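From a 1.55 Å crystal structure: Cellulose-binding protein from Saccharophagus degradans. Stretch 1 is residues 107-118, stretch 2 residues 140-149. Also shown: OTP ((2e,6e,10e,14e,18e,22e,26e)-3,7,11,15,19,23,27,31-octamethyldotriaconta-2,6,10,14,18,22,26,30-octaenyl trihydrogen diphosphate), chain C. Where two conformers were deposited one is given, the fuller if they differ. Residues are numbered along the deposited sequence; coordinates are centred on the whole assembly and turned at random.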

# COMPACT_ATOMS: atom_id res chain seq x y z
N THR A 107 -1.55 -9.95 4.72
CA THR A 107 -2.96 -9.68 4.87
C THR A 107 -3.21 -8.19 4.72
O THR A 107 -2.54 -7.38 5.35
N LEU A 108 -4.13 -7.85 3.84
CA LEU A 108 -4.56 -6.46 3.60
C LEU A 108 -5.98 -6.32 4.12
O LEU A 108 -6.91 -6.95 3.59
N ASP A 109 -6.17 -5.46 5.11
CA ASP A 109 -7.47 -5.09 5.66
C ASP A 109 -7.86 -3.76 5.05
O ASP A 109 -7.32 -2.70 5.46
N LEU A 110 -8.69 -3.81 4.00
CA LEU A 110 -9.13 -2.66 3.24
C LEU A 110 -10.61 -2.72 3.04
O LEU A 110 -11.14 -3.75 2.58
N HIS A 111 -11.27 -1.60 3.34
CA HIS A 111 -12.68 -1.44 3.11
C HIS A 111 -13.52 -2.58 3.69
O HIS A 111 -14.51 -3.04 3.09
N GLY A 112 -13.10 -3.02 4.89
CA GLY A 112 -13.78 -4.07 5.64
C GLY A 112 -13.72 -5.46 5.11
O GLY A 112 -14.54 -6.30 5.57
N VAL A 113 -12.82 -5.74 4.17
CA VAL A 113 -12.71 -7.08 3.59
C VAL A 113 -11.26 -7.58 3.63
O VAL A 113 -10.55 -7.48 2.59
N PRO A 114 -10.83 -8.19 4.73
CA PRO A 114 -9.45 -8.72 4.78
C PRO A 114 -9.19 -9.75 3.69
O PRO A 114 -10.02 -10.62 3.45
N GLY A 115 -8.03 -9.66 3.07
CA GLY A 115 -7.63 -10.57 2.03
C GLY A 115 -6.16 -10.82 2.08
O GLY A 115 -5.43 -10.07 2.68
N VAL A 116 -5.71 -11.88 1.46
CA VAL A 116 -4.29 -12.19 1.43
C VAL A 116 -3.72 -11.80 0.08
O VAL A 116 -4.32 -12.10 -0.97
N ILE A 117 -2.59 -11.11 0.12
CA ILE A 117 -1.81 -10.77 -1.10
C ILE A 117 -0.61 -11.66 -1.09
O ILE A 117 0.24 -11.57 -0.20
N ASP A 118 -0.56 -12.59 -2.04
CA ASP A 118 0.57 -13.48 -2.22
C ASP A 118 1.48 -12.81 -3.25
O ASP A 118 1.14 -12.68 -4.42
N LEU A 140 -1.02 -5.90 -8.71
CA LEU A 140 -2.33 -5.44 -9.13
C LEU A 140 -3.35 -5.79 -8.07
O LEU A 140 -3.36 -6.94 -7.58
N ILE A 141 -4.19 -4.84 -7.72
CA ILE A 141 -5.31 -5.04 -6.79
C ILE A 141 -6.60 -4.97 -7.61
O ILE A 141 -6.76 -4.10 -8.50
N LYS A 142 -7.52 -5.88 -7.32
CA LYS A 142 -8.82 -5.88 -7.96
C LYS A 142 -9.85 -5.27 -7.02
O LYS A 142 -9.99 -5.72 -5.88
N ALA A 143 -10.52 -4.21 -7.45
CA ALA A 143 -11.48 -3.54 -6.56
C ALA A 143 -12.54 -4.47 -5.98
O ALA A 143 -12.95 -4.30 -4.84
N ALA A 144 -12.97 -5.45 -6.78
CA ALA A 144 -14.00 -6.36 -6.35
C ALA A 144 -13.56 -7.24 -5.18
O ALA A 144 -14.42 -7.63 -4.34
N ASP A 145 -12.26 -7.46 -5.03
CA ASP A 145 -11.77 -8.21 -3.89
C ASP A 145 -12.01 -7.52 -2.54
O ASP A 145 -11.95 -8.15 -1.47
N TYR A 146 -12.22 -6.19 -2.57
CA TYR A 146 -12.47 -5.42 -1.35
C TYR A 146 -13.80 -4.66 -1.36
O TYR A 146 -13.95 -3.67 -0.65
N SER A 147 -14.77 -5.14 -2.15
CA SER A 147 -16.10 -4.56 -2.27
C SER A 147 -16.03 -3.07 -2.64
O SER A 147 -16.77 -2.27 -2.11
N LEU A 148 -15.08 -2.74 -3.52
CA LEU A 148 -14.86 -1.33 -3.95
C LEU A 148 -15.46 -1.00 -5.32
O LEU A 148 -15.35 0.10 -5.80
N GLU A 149 -16.03 -1.99 -6.00
CA GLU A 149 -16.54 -1.75 -7.34
C GLU A 149 -17.72 -0.76 -7.32
O GLU A 149 -17.87 0.04 -8.25

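Stretch 1 is a hairpin, paired by Leu108 N to Gly115 O (2.8 Å) and Gly115 N to Leu108 O (3.0 Å) and closed by a type I' turn from Leu110 to Val113. Leu108, Leu110 and Ile117 point their CA-to-CB bonds toward stretch 2, while those of Thr107, Asp109 and Val116 point away.

The main bump is Tyr146 (chi1 m, -55°), which has 135 Å² covered by the hairpin. Leu110 (t, p) lies over one ring face, its CD2 4.2 Å from the Tyr146 ring centroid and 25° off the normal. Leu108 (t, p) adds CD2 at 3.6 Å from Tyr146 CZ. Gly115 supplies the hollow: its CA is 4.2 Å from Tyr146 OH, and an ideal CB would stand only 3.2 Å from that oxygen.

A second fit reverses the roles. Leu148 (m, t) places CD2 over the His111 ring (chi1 t), 3.6 Å from its centroid and 17° off the normal; His111 NE2 is 3.1 Å from Ser147 O, near the ring plane.

Water 1 donates to Val113 O (3.2 Å) and Asp145 O (2.6 Å), bridging the backbones.

Beside the Tyr146 hydroxyl, Ile117 (m, t) and Ile141 (m, m) meet CD1 to CD1 at 3.9 Å. The OTP chain continues this apolar surface, with C18 at 3.6 Å from Ile141 CD1 and C23 at 3.9 Å from Leu110 CD1.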

# COMPACT_ATOMS: atom_id res chain seq x y z
CB THR A 107 -3.46 -10.20 6.21
OG1 THR A 107 -3.21 -11.61 6.26
CG2 THR A 107 -4.98 -10.00 6.37
CB LEU A 108 -4.48 -6.06 2.13
CG LEU A 108 -5.14 -4.72 1.78
CD1 LEU A 108 -4.44 -3.52 2.47
CD2 LEU A 108 -5.08 -4.56 0.22
CB ASP A 109 -7.40 -5.02 7.19
CG ASP A 109 -8.64 -4.46 7.82
OD1 ASP A 109 -9.70 -4.58 7.21
OD2 ASP A 109 -8.53 -3.82 8.91
CB LEU A 110 -8.46 -2.66 1.88
CG LEU A 110 -8.90 -1.65 0.83
CD1 LEU A 110 -8.67 -0.18 1.39
CD2 LEU A 110 -8.15 -1.85 -0.49
CB HIS A 111 -12.92 -1.24 1.62
CG HIS A 111 -14.30 -0.78 1.26
ND1 HIS A 111 -14.88 0.41 1.68
CD2 HIS A 111 -15.22 -1.40 0.49
CE1 HIS A 111 -16.12 0.48 1.17
NE2 HIS A 111 -16.33 -0.60 0.46
CB VAL A 113 -13.18 -7.11 2.13
CG1 VAL A 113 -13.30 -8.56 1.64
CG2 VAL A 113 -14.54 -6.46 1.96
CB PRO A 114 -9.39 -9.37 6.18
CG PRO A 114 -10.30 -8.47 6.99
CD PRO A 114 -11.49 -8.30 6.05
CB VAL A 116 -4.03 -13.65 1.68
CG1 VAL A 116 -2.55 -13.96 1.53
CG2 VAL A 116 -4.47 -14.04 3.05
CB ILE A 117 -1.40 -9.29 -1.12
CG1 ILE A 117 -2.65 -8.42 -1.12
CG2 ILE A 117 -0.43 -8.99 -2.34
CD1 ILE A 117 -2.30 -6.96 -1.02
CB ASP A 118 0.09 -14.85 -2.74
CG ASP A 118 -0.68 -15.62 -1.68
OD1 ASP A 118 -0.10 -15.85 -0.59
OD2 ASP A 118 -1.86 -16.01 -1.95
CB LEU A 140 -2.72 -6.13 -10.44
CG LEU A 140 -1.75 -5.97 -11.62
CD1 LEU A 140 -2.08 -7.02 -12.70
CD2 LEU A 140 -1.76 -4.49 -12.14
CB ILE A 141 -5.40 -3.87 -5.75
CG1 ILE A 141 -4.24 -3.92 -4.78
CG2 ILE A 141 -6.77 -3.88 -5.03
CD1 ILE A 141 -4.28 -5.21 -3.91
CB LYS A 142 -9.22 -7.33 -8.33
CG LYS A 142 -8.33 -7.91 -9.43
CD LYS A 142 -8.82 -9.19 -10.04
CE LYS A 142 -7.94 -9.56 -11.30
NZ LYS A 142 -7.62 -8.31 -12.14
CB ALA A 143 -12.14 -2.39 -7.31
CB ALA A 144 -14.48 -7.18 -7.49
CB ASP A 145 -10.30 -8.55 -4.06
CG ASP A 145 -10.07 -9.66 -5.06
OD1 ASP A 145 -11.07 -10.37 -5.38
OD2 ASP A 145 -8.93 -9.72 -5.59
CB TYR A 146 -11.26 -4.46 -1.07
CG TYR A 146 -9.95 -5.22 -1.03
CD1 TYR A 146 -9.52 -5.78 0.15
CD2 TYR A 146 -9.22 -5.51 -2.19
CE1 TYR A 146 -8.39 -6.56 0.24
CE2 TYR A 146 -8.07 -6.27 -2.10
CZ TYR A 146 -7.66 -6.77 -0.88
OH TYR A 146 -6.55 -7.63 -0.75
CB SER A 147 -16.88 -4.79 -0.98
OG SER A 147 -17.06 -6.21 -0.83
CB LEU A 148 -13.37 -0.96 -3.94
CG LEU A 148 -12.78 -0.78 -2.57
CD1 LEU A 148 -11.24 -0.65 -2.63
CD2 LEU A 148 -13.39 0.48 -1.84
CB GLU A 149 -16.89 -3.08 -8.04
CG GLU A 149 -18.03 -3.87 -7.41
CD GLU A 149 -17.63 -5.00 -6.46
OE1 GLU A 149 -16.89 -4.78 -5.48
OE2 GLU A 149 -18.13 -6.12 -6.69
O7 OTP C . -12.48 12.43 -16.30
P2 OTP C . -12.95 13.38 -15.23
O5 OTP C . -14.35 13.92 -15.50
O6 OTP C . -11.94 14.43 -14.84
O4 OTP C . -13.17 12.40 -13.92
P1 OTP C . -12.29 12.39 -12.56
O2 OTP C . -11.03 11.62 -12.91
O3 OTP C . -12.28 13.70 -11.80
O1 OTP C . -13.00 11.34 -11.55
C40 OTP C . -12.93 9.94 -11.90
C39 OTP C . -12.19 9.16 -10.81
C37 OTP C . -11.24 8.28 -11.07
C38 OTP C . -10.67 7.91 -12.44
C36 OTP C . -10.60 7.51 -9.91
C35 OTP C . -11.00 6.06 -9.83
C34 OTP C . -10.24 5.34 -8.70
C32 OTP C . -9.83 4.07 -8.72
C33 OTP C . -9.99 3.20 -9.93
C31 OTP C . -9.02 3.56 -7.52
C30 OTP C . -9.51 2.35 -6.79
C29 OTP C . -8.55 1.90 -5.69
C27 OTP C . -8.31 0.64 -5.37
C28 OTP C . -9.04 -0.57 -5.95
C26 OTP C . -7.22 0.28 -4.38
C25 OTP C . -6.37 1.42 -3.85
C24 OTP C . -5.04 0.98 -3.21
C22 OTP C . -4.80 0.87 -1.91
C23 OTP C . -5.73 1.29 -0.80
C21 OTP C . -3.45 0.35 -1.49
C20 OTP C . -3.51 -1.07 -0.86
C19 OTP C . -2.15 -1.58 -0.38
C17 OTP C . -1.39 -2.50 -0.99
C18 OTP C . -1.79 -3.34 -2.15
C16 OTP C . 0.01 -2.74 -0.46
C15 OTP C . 0.23 -4.15 -0.00
C14 OTP C . 1.48 -4.28 0.83
C12 OTP C . 2.30 -5.36 0.83
C13 OTP C . 2.08 -6.56 -0.09
C11 OTP C . 3.50 -5.44 1.72
C10 OTP C . 3.89 -4.24 2.48
C9 OTP C . 5.26 -4.28 3.17
C7 OTP C . 5.50 -4.45 4.48
C8 OTP C . 4.45 -4.50 5.57
C6 OTP C . 6.93 -4.54 4.93
C5 OTP C . 7.43 -5.97 5.12
C4 OTP C . 8.83 -6.03 5.66
C2 OTP C . 9.71 -6.96 5.29
C3 OTP C . 9.53 -8.09 4.35
C1 OTP C . 11.07 -6.92 5.94
O HOH W 1 -10.32 -9.44 0.13